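Local atomic coordinates of dihydropteridine reductase (Dictyostelium discoideum, PDB entry 3ORF), a protein that reduces quinonoid dihydropteridines to tetrahydropteridines with NADH or NADPH, probably regenerating the tetrahydrobiopterin cofactor of aromatic amino acid hydroxylases. Residues D106-L109 with K110-G114; T165-I168 with I169-A173; P196-R199 with K200-D204; A217-L220 with F221-T225. One frame throughout, in Å; residues are numbered along the deposited sequence.

Contact 1 of 4, residues D106-L109 with K110-G114; sequences DEFL and KSVKG
Phe108 and Val112, one helical turn apart, form the apolar centre of this contact. The CG2 methyl of Val112 stands over one face of the Phe108 ring, 4.0 Å from its centroid, a CH-pi contact displaced toward the CZ side of the ring. Phe108 makes this possible by turning CG away from its own backbone N (chi1 172°), which lays the ring along the buried flank. Beside it, Phe108 O is gripped twice: Val112 N donates at 3.0 Å, and the hydroxyl OG of Ser111 bends back over 2.7 Å to the same oxygen. Ser111 N gives its better bond to Glu107 O, which lies 3.0 Å away at the N-cap position.

The lysine and acidic side is looser. Lys110 curls back toward the start of the helix, its NZ approaching the backbone carbonyl Asp106 O to 3.7 Å. From Glu107 OE1 the same NZ is 6.5 Å away, too far for an ion pair. Asp106 and Glu107 send their carboxylates away from the turn, Glu107 making a weak bond to Ser105. Val112 meets Phe124 of the second subunit, while Leu109 and Lys110 meet Glu71 of that subunit, so this first turn of helix 108-133 borders the dimer interface. The chemistry suggests a helix start held mainly by backbone and serine bonds to carbonyls and by aromatic packing, with the surface charges probably adding only weak attraction.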
loop_
_atom_site.group_PDB
_atom_site.type_symbol
_atom_site.label_atom_id
_atom_site.label_comp_id
_atom_site.label_asym_id
_atom_site.label_seq_id
_atom_site.Cartn_x
_atom_site.Cartn_y
_atom_site.Cartn_z
ATOM N N ASP A 106 12.530 -0.775 -16.983
ATOM C CA ASP A 106 13.143 0.532 -16.944
ATOM C C ASP A 106 12.275 1.553 -16.241
ATOM O O ASP A 106 12.789 2.431 -15.572
ATOM C CB ASP A 106 13.456 1.029 -18.384
ATOM C CG ASP A 106 14.643 0.259 -19.074
ATOM O OD1 ASP A 106 14.753 0.336 -20.322
ATOM O OD2 ASP A 106 15.480 -0.386 -18.397
ATOM N N GLU A 107 10.961 1.470 -16.402
ATOM C CA GLU A 107 10.080 2.470 -15.843
ATOM C C GLU A 107 9.636 2.204 -14.380
ATOM O O GLU A 107 8.752 2.935 -13.841
ATOM C CB GLU A 107 8.829 2.589 -16.728
ATOM C CG GLU A 107 7.840 1.371 -16.605
ATOM C CD GLU A 107 8.166 0.235 -17.602
ATOM O OE1 GLU A 107 9.353 0.015 -17.882
ATOM O OE2 GLU A 107 7.237 -0.480 -18.069
ATOM N N PHE A 108 10.259 1.220 -13.737
ATOM C CA PHE A 108 9.738 0.676 -12.524
ATOM C C PHE A 108 9.763 1.650 -11.361
ATOM O O PHE A 108 8.705 1.876 -10.739
ATOM C CB PHE A 108 10.380 -0.649 -12.126
ATOM C CG PHE A 108 9.949 -1.127 -10.734
ATOM C CD1 PHE A 108 8.594 -1.488 -10.492
ATOM C CD2 PHE A 108 10.850 -1.119 -9.663
ATOM C CE1 PHE A 108 8.154 -1.901 -9.249
ATOM C CE2 PHE A 108 10.433 -1.555 -8.380
ATOM C CZ PHE A 108 9.066 -1.943 -8.177
ATOM N N LEU A 109 10.940 2.201 -11.059
ATOM C CA LEU A 109 11.055 3.212 -10.021
ATOM C C LEU A 109 10.158 4.436 -10.205
ATOM O O LEU A 109 9.596 4.928 -9.194
ATOM C CB LEU A 109 12.517 3.610 -9.782
ATOM C CG LEU A 109 13.223 2.412 -9.130
ATOM C CD1 LEU A 109 14.767 2.441 -9.290
ATOM C CD2 LEU A 109 12.762 2.088 -7.723
ATOM N N LYS A 110 9.996 4.925 -11.450
ATOM C CA LYS A 110 9.064 6.032 -11.726
ATOM C C LYS A 110 7.593 5.626 -11.391
ATOM O O LYS A 110 6.756 6.481 -10.975
ATOM C CB LYS A 110 9.070 6.429 -13.236
ATOM C CG LYS A 110 9.998 7.590 -13.636
ATOM C CD LYS A 110 10.352 7.518 -15.187
ATOM C CE LYS A 110 11.787 6.924 -15.489
ATOM N NZ LYS A 110 11.834 5.882 -16.634
ATOM N N SER A 111 7.266 4.357 -11.717
ATOM C CA SER A 111 5.909 3.917 -11.664
ATOM C C SER A 111 5.602 3.869 -10.152
ATOM O O SER A 111 4.535 4.236 -9.717
ATOM C CB SER A 111 5.747 2.577 -12.389
ATOM O OG SER A 111 6.217 1.494 -11.590
ATOM N N VAL A 112 6.580 3.503 -9.369
ATOM C CA VAL A 112 6.439 3.488 -7.896
ATOM C C VAL A 112 6.017 4.856 -7.384
ATOM O O VAL A 112 4.952 5.017 -6.810
ATOM C CB VAL A 112 7.705 3.077 -7.217
ATOM C CG1 VAL A 112 7.669 3.377 -5.647
ATOM C CG2 VAL A 112 8.026 1.607 -7.519
ATOM N N LYS A 113 6.798 5.873 -7.670
ATOM C CA LYS A 113 6.429 7.175 -7.141
ATOM C C LYS A 113 5.100 7.725 -7.747
ATOM O O LYS A 113 4.269 8.255 -7.017
ATOM C CB LYS A 113 7.596 8.162 -7.217
ATOM C CG LYS A 113 7.136 9.602 -7.321
ATOM C CD LYS A 113 8.293 10.468 -7.620
ATOM C CE LYS A 113 8.230 11.655 -6.676
ATOM N NZ LYS A 113 7.695 12.757 -7.528
ATOM N N GLY A 114 4.891 7.536 -9.053
ATOM C CA GLY A 114 3.630 7.895 -9.650
ATOM C C GLY A 114 2.407 7.269 -8.958
ATOM O O GLY A 114 1.392 7.917 -8.779
#

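Contact 2 of 4, residues T165-I168 with I169-A173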
loop_
_atom_site.group_PDB
_atom_site.type_symbol
_atom_site.label_atom_id
_atom_site.label_comp_id
_atom_site.label_asym_id
_atom_site.label_seq_id
_atom_site.Cartn_x
_atom_site.Cartn_y
_atom_site.Cartn_z
ATOM N N THR A 165 -5.178 0.489 -0.851
ATOM C CA THR A 165 -6.496 1.181 -0.890
ATOM C C THR A 165 -7.596 0.292 -0.365
ATOM O O THR A 165 -8.460 0.742 0.391
ATOM C CB THR A 165 -6.858 1.636 -2.282
ATOM O OG1 THR A 165 -5.795 2.452 -2.764
ATOM C CG2 THR A 165 -8.131 2.418 -2.261
ATOM N N HIS A 166 -7.545 -0.995 -0.768
ATOM C CA HIS A 166 -8.599 -1.933 -0.345
ATOM C C HIS A 166 -8.538 -2.088 1.184
ATOM O O HIS A 166 -9.549 -2.252 1.835
ATOM C CB HIS A 166 -8.423 -3.345 -1.003
ATOM C CG HIS A 166 -8.616 -3.331 -2.503
ATOM N ND1 HIS A 166 -8.230 -4.376 -3.322
ATOM C CD2 HIS A 166 -9.176 -2.401 -3.326
ATOM C CE1 HIS A 166 -8.497 -4.071 -4.585
ATOM N NE2 HIS A 166 -9.053 -2.872 -4.618
ATOM N N HIS A 167 -7.344 -2.150 1.726
ATOM C CA HIS A 167 -7.185 -2.396 3.204
ATOM C C HIS A 167 -7.719 -1.148 3.949
ATOM O O HIS A 167 -8.329 -1.269 5.004
ATOM C CB HIS A 167 -5.716 -2.652 3.484
ATOM C CG HIS A 167 -5.407 -3.004 4.899
ATOM N ND1 HIS A 167 -5.272 -4.323 5.327
ATOM C CD2 HIS A 167 -5.154 -2.216 5.987
ATOM C CE1 HIS A 167 -4.978 -4.323 6.618
ATOM N NE2 HIS A 167 -4.926 -3.064 7.049
ATOM N N ILE A 168 -7.539 0.042 3.384
ATOM C CA ILE A 168 -8.012 1.265 4.047
ATOM C C ILE A 168 -9.546 1.300 4.155
ATOM O O ILE A 168 -10.150 1.558 5.201
ATOM C CB ILE A 168 -7.542 2.532 3.270
ATOM C CG1 ILE A 168 -6.033 2.718 3.431
ATOM C CG2 ILE A 168 -8.261 3.807 3.793
ATOM C CD1 ILE A 168 -5.421 3.683 2.306
ATOM N N ILE A 169 -10.177 0.982 3.037
ATOM C CA ILE A 169 -11.572 0.760 3.020
ATOM C C ILE A 169 -12.045 -0.136 4.160
ATOM O O ILE A 169 -13.057 0.171 4.845
ATOM C CB ILE A 169 -12.012 0.108 1.703
ATOM C CG1 ILE A 169 -11.801 1.110 0.564
ATOM C CG2 ILE A 169 -13.469 -0.335 1.832
ATOM C CD1 ILE A 169 -11.783 0.353 -0.881
ATOM N N LYS A 170 -11.333 -1.233 4.382
ATOM C CA LYS A 170 -11.789 -2.143 5.437
ATOM C C LYS A 170 -11.546 -1.559 6.832
ATOM O O LYS A 170 -12.389 -1.714 7.690
ATOM C CB LYS A 170 -11.157 -3.548 5.262
ATOM C CG LYS A 170 -11.953 -4.402 4.276
ATOM C CD LYS A 170 -11.150 -5.398 3.537
ATOM C CE LYS A 170 -12.010 -6.120 2.441
ATOM N NZ LYS A 170 -13.563 -6.347 2.722
ATOM N N ASP A 171 -10.463 -0.824 7.022
ATOM C CA ASP A 171 -10.148 -0.244 8.312
ATOM C C ASP A 171 -11.196 0.837 8.620
ATOM O O ASP A 171 -11.596 0.991 9.753
ATOM C CB ASP A 171 -8.732 0.407 8.338
ATOM C CG ASP A 171 -7.603 -0.598 8.723
ATOM O OD1 ASP A 171 -7.857 -1.851 8.793
ATOM O OD2 ASP A 171 -6.425 -0.139 8.889
ATOM N N LEU A 172 -11.650 1.554 7.598
ATOM C CA LEU A 172 -12.637 2.625 7.776
ATOM C C LEU A 172 -14.058 2.108 8.017
ATOM O O LEU A 172 -14.910 2.876 8.409
ATOM C CB LEU A 172 -12.608 3.605 6.589
ATOM C CG LEU A 172 -11.308 4.362 6.442
ATOM C CD1 LEU A 172 -11.304 5.227 5.214
ATOM C CD2 LEU A 172 -11.063 5.253 7.695
ATOM N N ALA A 173 -14.322 0.820 7.737
ATOM C CA ALA A 173 -15.603 0.163 8.122
ATOM C C ALA A 173 -15.702 -0.094 9.633
ATOM O O ALA A 173 -16.763 -0.347 10.136
ATOM C CB ALA A 173 -15.706 -1.181 7.414
#
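His167 and Asp171 come together on one side of helix 156-172, ring and carboxylate planes turned 66° against each other. The imidazole points clear of its backbone N (chi1 -176°), which swings NE2 forward along the helix until it lies 3.6 Å from Asp171 OD1. That gap is too wide for a direct bond. Both groups instead find the hydroxyl of Thr152 of the second subunit, with which His167 NE2 and Asp171 OD2 each form a hydrogen bond. Asp171 keeps CG beside its backbone N and anti to the carbonyl carbon, which directs the carboxylate back toward the preceding turn and the ring. Replacing Asp171 by alanine is likely to deprive the Thr152 hydroxyl of the second subunit of its carboxylate partner and leave the imidazole without the acid beside it.

In the short-chain dehydrogenase/reductase fold, this helix, whose first turn carries the predicted proton acceptor Tyr158, packs with helix 108-133 on one face of the parallel sheet and enters the dimer interface. The next flank serves that packing. Ile168 and Leu172 lie side by side and point the same way, the CG2 branch of Ile168 3.6 Å from CD1 of Leu172, and the pair covers Ala123, Phe124 and Ala127 of helix 108-133. Ile169 sends CD1 back along the helix to within 3.6 Å of Thr165 O, while Ile169 N donates to that oxygen at 3.2 Å in an almost straight bond (178°). His166 reaches into the protein interior, where NE2 is hydrogen-bonded to the backbone N of Ala145.

Contact 3 of 4, residues P196-R199 with K200-D204. With NAD (nicotinamide-adenine-dinucleotide), chain E.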
loop_
_atom_site.group_PDB
_atom_site.type_symbol
_atom_site.label_atom_id
_atom_site.label_comp_id
_atom_site.label_asym_id
_atom_site.label_seq_id
_atom_site.Cartn_x
_atom_site.Cartn_y
_atom_site.Cartn_z
ATOM N N PRO A 196 -11.259 7.920 -21.064
ATOM C CA PRO A 196 -10.174 8.231 -22.061
ATOM C C PRO A 196 -8.879 7.378 -21.775
ATOM O O PRO A 196 -8.213 6.935 -22.688
ATOM C CB PRO A 196 -9.880 9.735 -21.827
ATOM C CG PRO A 196 -11.160 10.319 -21.184
ATOM C CD PRO A 196 -11.789 9.134 -20.385
ATOM N N THR A 197 -8.580 7.078 -20.528
ATOM C CA THR A 197 -7.427 6.259 -20.262
ATOM C C THR A 197 -7.582 4.879 -20.895
ATOM O O THR A 197 -6.632 4.375 -21.566
ATOM C CB THR A 197 -7.029 6.276 -18.764
ATOM O OG1 THR A 197 -6.753 7.644 -18.428
ATOM C CG2 THR A 197 -5.728 5.433 -18.479
ATOM N N ASN A 198 -8.739 4.247 -20.716
ATOM C CA ASN A 198 -8.875 2.948 -21.320
ATOM C C ASN A 198 -9.015 3.007 -22.809
ATOM O O ASN A 198 -8.515 2.135 -23.481
ATOM C CB ASN A 198 -9.924 2.055 -20.659
ATOM C CG ASN A 198 -9.508 1.608 -19.254
ATOM O OD1 ASN A 198 -8.306 1.384 -18.984
ATOM N ND2 ASN A 198 -10.479 1.514 -18.335
ATOM N N ARG A 199 -9.619 4.065 -23.340
ATOM C CA ARG A 199 -9.687 4.186 -24.766
ATOM C C ARG A 199 -8.303 4.257 -25.391
ATOM O O ARG A 199 -8.100 3.721 -26.506
ATOM C CB ARG A 199 -10.602 5.335 -25.205
ATOM C CG ARG A 199 -12.106 4.924 -24.933
ATOM C CD ARG A 199 -13.030 5.420 -25.942
ATOM N NE ARG A 199 -14.428 5.244 -25.553
ATOM C CZ ARG A 199 -15.363 4.751 -26.351
ATOM N NH1 ARG A 199 -15.040 4.337 -27.589
ATOM N NH2 ARG A 199 -16.602 4.620 -25.907
ATOM N N LYS A 200 -7.351 4.839 -24.667
ATOM C CA LYS A 200 -6.030 5.020 -25.156
ATOM C C LYS A 200 -5.234 3.693 -25.135
ATOM O O LYS A 200 -4.445 3.391 -26.017
ATOM C CB LYS A 200 -5.344 6.106 -24.322
ATOM C CG LYS A 200 -3.832 6.087 -24.371
ATOM C CD LYS A 200 -3.236 7.382 -23.721
ATOM C CE LYS A 200 -3.513 7.493 -22.228
ATOM N NZ LYS A 200 -2.911 8.730 -21.589
ATOM N N TYR A 201 -5.435 2.893 -24.104
ATOM C CA TYR A 201 -4.570 1.731 -23.889
ATOM C C TYR A 201 -5.163 0.455 -24.431
ATOM O O TYR A 201 -4.443 -0.538 -24.618
ATOM C CB TYR A 201 -4.324 1.566 -22.411
ATOM C CG TYR A 201 -3.415 2.601 -21.852
ATOM C CD1 TYR A 201 -2.291 3.040 -22.579
ATOM C CD2 TYR A 201 -3.614 3.133 -20.574
ATOM C CE1 TYR A 201 -1.386 3.978 -22.045
ATOM C CE2 TYR A 201 -2.663 4.118 -20.021
ATOM C CZ TYR A 201 -1.579 4.508 -20.766
ATOM O OH TYR A 201 -0.655 5.425 -20.291
ATOM N N MET A 202 -6.466 0.460 -24.683
ATOM C CA MET A 202 -7.110 -0.778 -25.109
ATOM C C MET A 202 -8.059 -0.441 -26.223
ATOM O O MET A 202 -9.187 -0.935 -26.270
ATOM C CB MET A 202 -7.842 -1.448 -23.924
ATOM C CG MET A 202 -6.956 -1.805 -22.747
ATOM S SD MET A 202 -7.870 -2.571 -21.337
ATOM C CE MET A 202 -8.870 -1.284 -20.756
ATOM N N SER A 203 -7.613 0.401 -27.143
ATOM C CA SER A 203 -8.497 0.909 -28.200
ATOM C C SER A 203 -9.054 -0.158 -29.172
ATOM O O SER A 203 -9.980 0.151 -29.929
ATOM C CB SER A 203 -7.802 2.006 -29.002
ATOM O OG SER A 203 -6.648 1.481 -29.607
ATOM N N ASP A 204 -8.481 -1.361 -29.159
ATOM C CA ASP A 204 -9.030 -2.526 -29.882
ATOM C C ASP A 204 -10.235 -3.167 -29.211
ATOM O O ASP A 204 -10.860 -4.033 -29.813
ATOM C CB ASP A 204 -7.998 -3.636 -29.952
ATOM C CG ASP A 204 -7.496 -4.060 -28.572
ATOM O OD1 ASP A 204 -7.510 -5.286 -28.292
ATOM O OD2 ASP A 204 -7.101 -3.195 -27.753
HETATM P PA NAD E . -8.450 10.433 -14.656
HETATM O O1A NAD E . -6.979 10.444 -14.866
HETATM O O2A NAD E . -9.365 11.111 -15.614
HETATM O O5B NAD E . -8.717 11.252 -13.257
HETATM C C5B NAD E . -8.086 11.099 -12.038
HETATM C C4B NAD E . -8.190 12.464 -11.336
HETATM O O4B NAD E . -7.489 12.317 -10.066
HETATM C C3B NAD E . -7.379 13.519 -12.135
HETATM O O3B NAD E . -8.082 14.739 -12.108
HETATM C C2B NAD E . -6.155 13.785 -11.282
HETATM O O2B NAD E . -5.748 15.161 -11.363
HETATM C C1B NAD E . -6.716 13.499 -9.874
HETATM N N9A NAD E . -5.702 13.088 -8.863
HETATM C C8A NAD E . -4.647 12.269 -9.109
HETATM N N7A NAD E . -4.010 12.094 -7.940
HETATM C C5A NAD E . -4.629 12.826 -6.963
HETATM C C6A NAD E . -4.417 13.045 -5.566
HETATM N N6A NAD E . -3.341 12.525 -4.924
HETATM N N1A NAD E . -5.283 13.837 -4.870
HETATM C C2A NAD E . -6.299 14.416 -5.496
HETATM N N3A NAD E . -6.520 14.223 -6.813
HETATM C C4A NAD E . -5.700 13.465 -7.574
HETATM O O3 NAD E . -8.809 8.922 -14.391
HETATM P PN NAD E . -10.158 8.193 -14.477
HETATM O O1N NAD E . -10.089 7.498 -15.802
HETATM O O2N NAD E . -11.337 9.046 -14.030
HETATM O O5D NAD E . -10.045 7.020 -13.362
HETATM C C5D NAD E . -10.622 7.134 -12.056
HETATM C C4D NAD E . -10.160 5.967 -11.161
HETATM O O4D NAD E . -10.254 4.719 -11.898
HETATM C C3D NAD E . -8.717 6.016 -10.647
HETATM O O3D NAD E . -8.795 5.818 -9.191
HETATM C C2D NAD E . -8.029 4.809 -11.301
HETATM O O2D NAD E . -7.011 4.365 -10.390
HETATM C C1D NAD E . -9.248 3.860 -11.274
HETATM N N1N NAD E . -9.425 2.424 -11.780
HETATM C C2N NAD E . -9.718 2.049 -13.165
HETATM C C3N NAD E . -9.877 0.650 -13.461
HETATM C C7N NAD E . -10.204 0.096 -14.875
HETATM O O7N NAD E . -9.591 -0.900 -15.304
HETATM N N7N NAD E . -11.216 0.729 -15.506
HETATM C C4N NAD E . -9.780 -0.317 -12.431
HETATM C C5N NAD E . -9.532 0.066 -11.107
HETATM C C6N NAD E . -9.358 1.405 -10.796
#
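Asn198 and Met202 run side by side in the same direction across the last turn of helix 196-201, the thioether curling in against the flat amide. Met202 bends at its last torsion (chi3 -67°), and that bend carries the CE methyl back to 3.3 Å from Asn198 OD1 and 3.5 Å from Asn198 CB. The other branch of the amide lies against the cofactor: Asn198 ND2 is 3.0 Å from N7N, the carboxamide nitrogen of NAD, a close approach of two amide nitrogens as modelled and not a hydrogen bond. The bond of ND2 goes to Leu193 O. With Asn198 cut back to alanine, Leu193 O is likely to lose this donor and a gap to open between the Met202 methyl and the nicotinamide carboxamide.

The short helix follows strand 184-190 of the Rossmann-type sheet, in the region where short-chain dehydrogenases/reductases commonly cover the nicotinamide end of the cofactor, and Asn198 belongs to the NAD pocket seen here. A second pair occupies a different flank. Thr197 and Tyr201 also lie alongside each other, the CG2 methyl of Thr197 3.7 Å from CE2 of the ring. Over one face of that ring passes CE of Lys200, displaced toward the rim. Tyr201 N donates to Thr197 O at 3.2 Å, and Met202 N closes the final turn on Asn198 O at 2.9 Å just as the chain leaves helical geometry. Arg199 is directed elsewhere: its guanidinium forms a salt bridge with Asp194 and a cation-pi contact with Phe207, while Asn198 and Arg199 both pack on Trp210.

Contact 4 of 4, residues A217-L220 with F221-T225; sequences AEKL and FEWST
Leu220 O is gripped twice by Ser224, whose N (2.9 Å) and OG (2.6 Å) reach it from opposite faces of the carbonyl plane. The hydroxyl sits beside its own backbone N (chi1 -64°), a setting that folds OG back one turn of the helix, and it is also hydrogen-bonded to the hydroxyl of Thr90.

Lys219 and Trp223 carry the side-chain contact. The lysine is bent at chi2 (53°) and again at chi3, which wraps its methylenes over one face of the indole: CG stands 3.9 Å from the centroid of the six-membered ring in a CH-pi contact, and CD lies 3.6 Å from NE1. Its ammonium group ends near the indole N-H. A single water accepts from both, 2.7 Å from Lys219 NZ and 2.9 Å from Trp223 NE1, bridging the two groups. Glu222, extended alongside the lysine, adds a salt bridge whose hydrogen bond is weak, NZ to OE1 3.2 Å. Trp248 supplies a cation-pi partner for the same charge, so the ammonium group is shared among a water, a carboxylate and an aromatic ring.

On the buried flank, Leu220 brings CD2 to 4.0 Å from CZ3 of Trp223, and the two press on Val141, Leu139, Leu186 and Ile188 of the sheet. Phe221 is directed to another flank, where it meets Phe42 edge-to-face. Helix 213-225 thus lies over strands 138-143 and 184-190 beside helix 33-44, part of one helical layer of the alpha-beta-alpha sandwich of a Rossmann fold.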
loop_
_atom_site.group_PDB
_atom_site.type_symbol
_atom_site.label_atom_id
_atom_site.label_comp_id
_atom_site.label_asym_id
_atom_site.label_seq_id
_atom_site.Cartn_x
_atom_site.Cartn_y
_atom_site.Cartn_z
ATOM N N ALA A 217 -21.973 6.480 -11.487
ATOM C CA ALA A 217 -22.729 7.554 -10.826
ATOM C C ALA A 217 -24.093 7.141 -10.311
ATOM O O ALA A 217 -24.461 7.485 -9.171
ATOM C CB ALA A 217 -22.893 8.773 -11.745
ATOM N N GLU A 218 -24.857 6.450 -11.152
ATOM C CA GLU A 218 -26.201 5.979 -10.769
ATOM C C GLU A 218 -26.165 5.003 -9.582
ATOM O O GLU A 218 -26.966 5.134 -8.616
ATOM C CB GLU A 218 -26.869 5.385 -12.027
ATOM C CG GLU A 218 -28.174 4.570 -11.887
ATOM C CD GLU A 218 -28.895 4.403 -13.276
ATOM O OE1 GLU A 218 -28.330 4.899 -14.320
ATOM O OE2 GLU A 218 -30.019 3.797 -13.316
ATOM N N LYS A 219 -25.234 4.042 -9.602
ATOM C CA LYS A 219 -25.084 3.146 -8.434
ATOM C C LYS A 219 -24.739 3.945 -7.169
ATOM O O LYS A 219 -25.359 3.764 -6.095
ATOM C CB LYS A 219 -24.033 2.083 -8.704
ATOM C CG LYS A 219 -23.820 1.050 -7.572
ATOM C CD LYS A 219 -25.141 0.363 -7.116
ATOM C CE LYS A 219 -25.639 -0.626 -8.149
ATOM N NZ LYS A 219 -26.456 -1.738 -7.476
ATOM N N LEU A 220 -23.821 4.893 -7.290
ATOM C CA LEU A 220 -23.468 5.753 -6.122
ATOM C C LEU A 220 -24.649 6.528 -5.567
ATOM O O LEU A 220 -24.787 6.736 -4.320
ATOM C CB LEU A 220 -22.315 6.733 -6.457
ATOM C CG LEU A 220 -20.926 6.042 -6.742
ATOM C CD1 LEU A 220 -19.908 7.015 -7.274
ATOM C CD2 LEU A 220 -20.348 5.354 -5.534
ATOM N N PHE A 221 -25.445 7.049 -6.505
ATOM C CA PHE A 221 -26.657 7.757 -6.170
ATOM C C PHE A 221 -27.679 6.877 -5.472
ATOM O O PHE A 221 -28.233 7.297 -4.476
ATOM C CB PHE A 221 -27.298 8.424 -7.383
ATOM C CG PHE A 221 -28.444 9.356 -6.989
ATOM C CD1 PHE A 221 -28.177 10.556 -6.365
ATOM C CD2 PHE A 221 -29.763 9.024 -7.293
ATOM C CE1 PHE A 221 -29.264 11.438 -6.019
ATOM C CE2 PHE A 221 -30.846 9.871 -6.978
ATOM C CZ PHE A 221 -30.610 11.069 -6.328
ATOM N N GLU A 222 -27.927 5.671 -5.985
ATOM C CA GLU A 222 -28.787 4.685 -5.295
ATOM C C GLU A 222 -28.307 4.404 -3.857
ATOM O O GLU A 222 -29.119 4.393 -2.935
ATOM C CB GLU A 222 -28.962 3.399 -6.146
ATOM C CG GLU A 222 -29.652 2.179 -5.468
ATOM C CD GLU A 222 -29.518 0.819 -6.270
ATOM O OE1 GLU A 222 -28.603 0.640 -7.130
ATOM O OE2 GLU A 222 -30.334 -0.103 -5.998
ATOM N N TRP A 223 -27.007 4.218 -3.642
ATOM C CA TRP A 223 -26.533 3.985 -2.291
ATOM C C TRP A 223 -26.656 5.239 -1.422
ATOM O O TRP A 223 -26.840 5.127 -0.250
ATOM C CB TRP A 223 -25.072 3.521 -2.254
ATOM C CG TRP A 223 -24.749 2.129 -2.841
ATOM C CD1 TRP A 223 -25.565 1.042 -2.965
ATOM C CD2 TRP A 223 -23.469 1.729 -3.372
ATOM N NE1 TRP A 223 -24.866 -0.016 -3.549
ATOM C CE2 TRP A 223 -23.580 0.381 -3.784
ATOM C CE3 TRP A 223 -22.223 2.381 -3.497
ATOM C CZ2 TRP A 223 -22.523 -0.306 -4.363
ATOM C CZ3 TRP A 223 -21.144 1.671 -4.070
ATOM C CH2 TRP A 223 -21.312 0.361 -4.500
ATOM N N SER A 224 -26.494 6.419 -2.015
ATOM C CA SER A 224 -26.607 7.712 -1.295
ATOM C C SER A 224 -28.014 8.062 -0.757
ATOM O O SER A 224 -28.109 8.754 0.245
ATOM C CB SER A 224 -26.168 8.833 -2.204
ATOM O OG SER A 224 -24.810 8.603 -2.466
ATOM N N THR A 225 -29.056 7.544 -1.406
ATOM C CA THR A 225 -30.441 7.912 -1.143
ATOM C C THR A 225 -31.275 6.764 -0.575
ATOM O O THR A 225 -32.307 7.015 0.005
ATOM C CB THR A 225 -31.121 8.405 -2.406
ATOM O OG1 THR A 225 -30.933 7.443 -3.442
ATOM C CG2 THR A 225 -30.517 9.716 -2.866
HETATM O O HOH W 1 -25.734 -2.359 -4.922
#

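Along the chain the four contacts follow in series; each spans a single run of residues, so none closes a long loop and none nests in or crosses another. Contact 1 starts helix 108-133, and contact 2 lies near the end of helix 156-172; their centres are 25 Å apart, but both touch the second subunit. The chain then passes through strand 184-190 to contact 3, on the short helix next to the NAD nicotinamide, and on to contact 4 in helix 213-225. Contacts 2 and 4 approach within about 10 Å between nearest atoms, and residues of both pack against strand 138-143, whereas contacts 1 and 4 lie on opposite sides of the chain's centre.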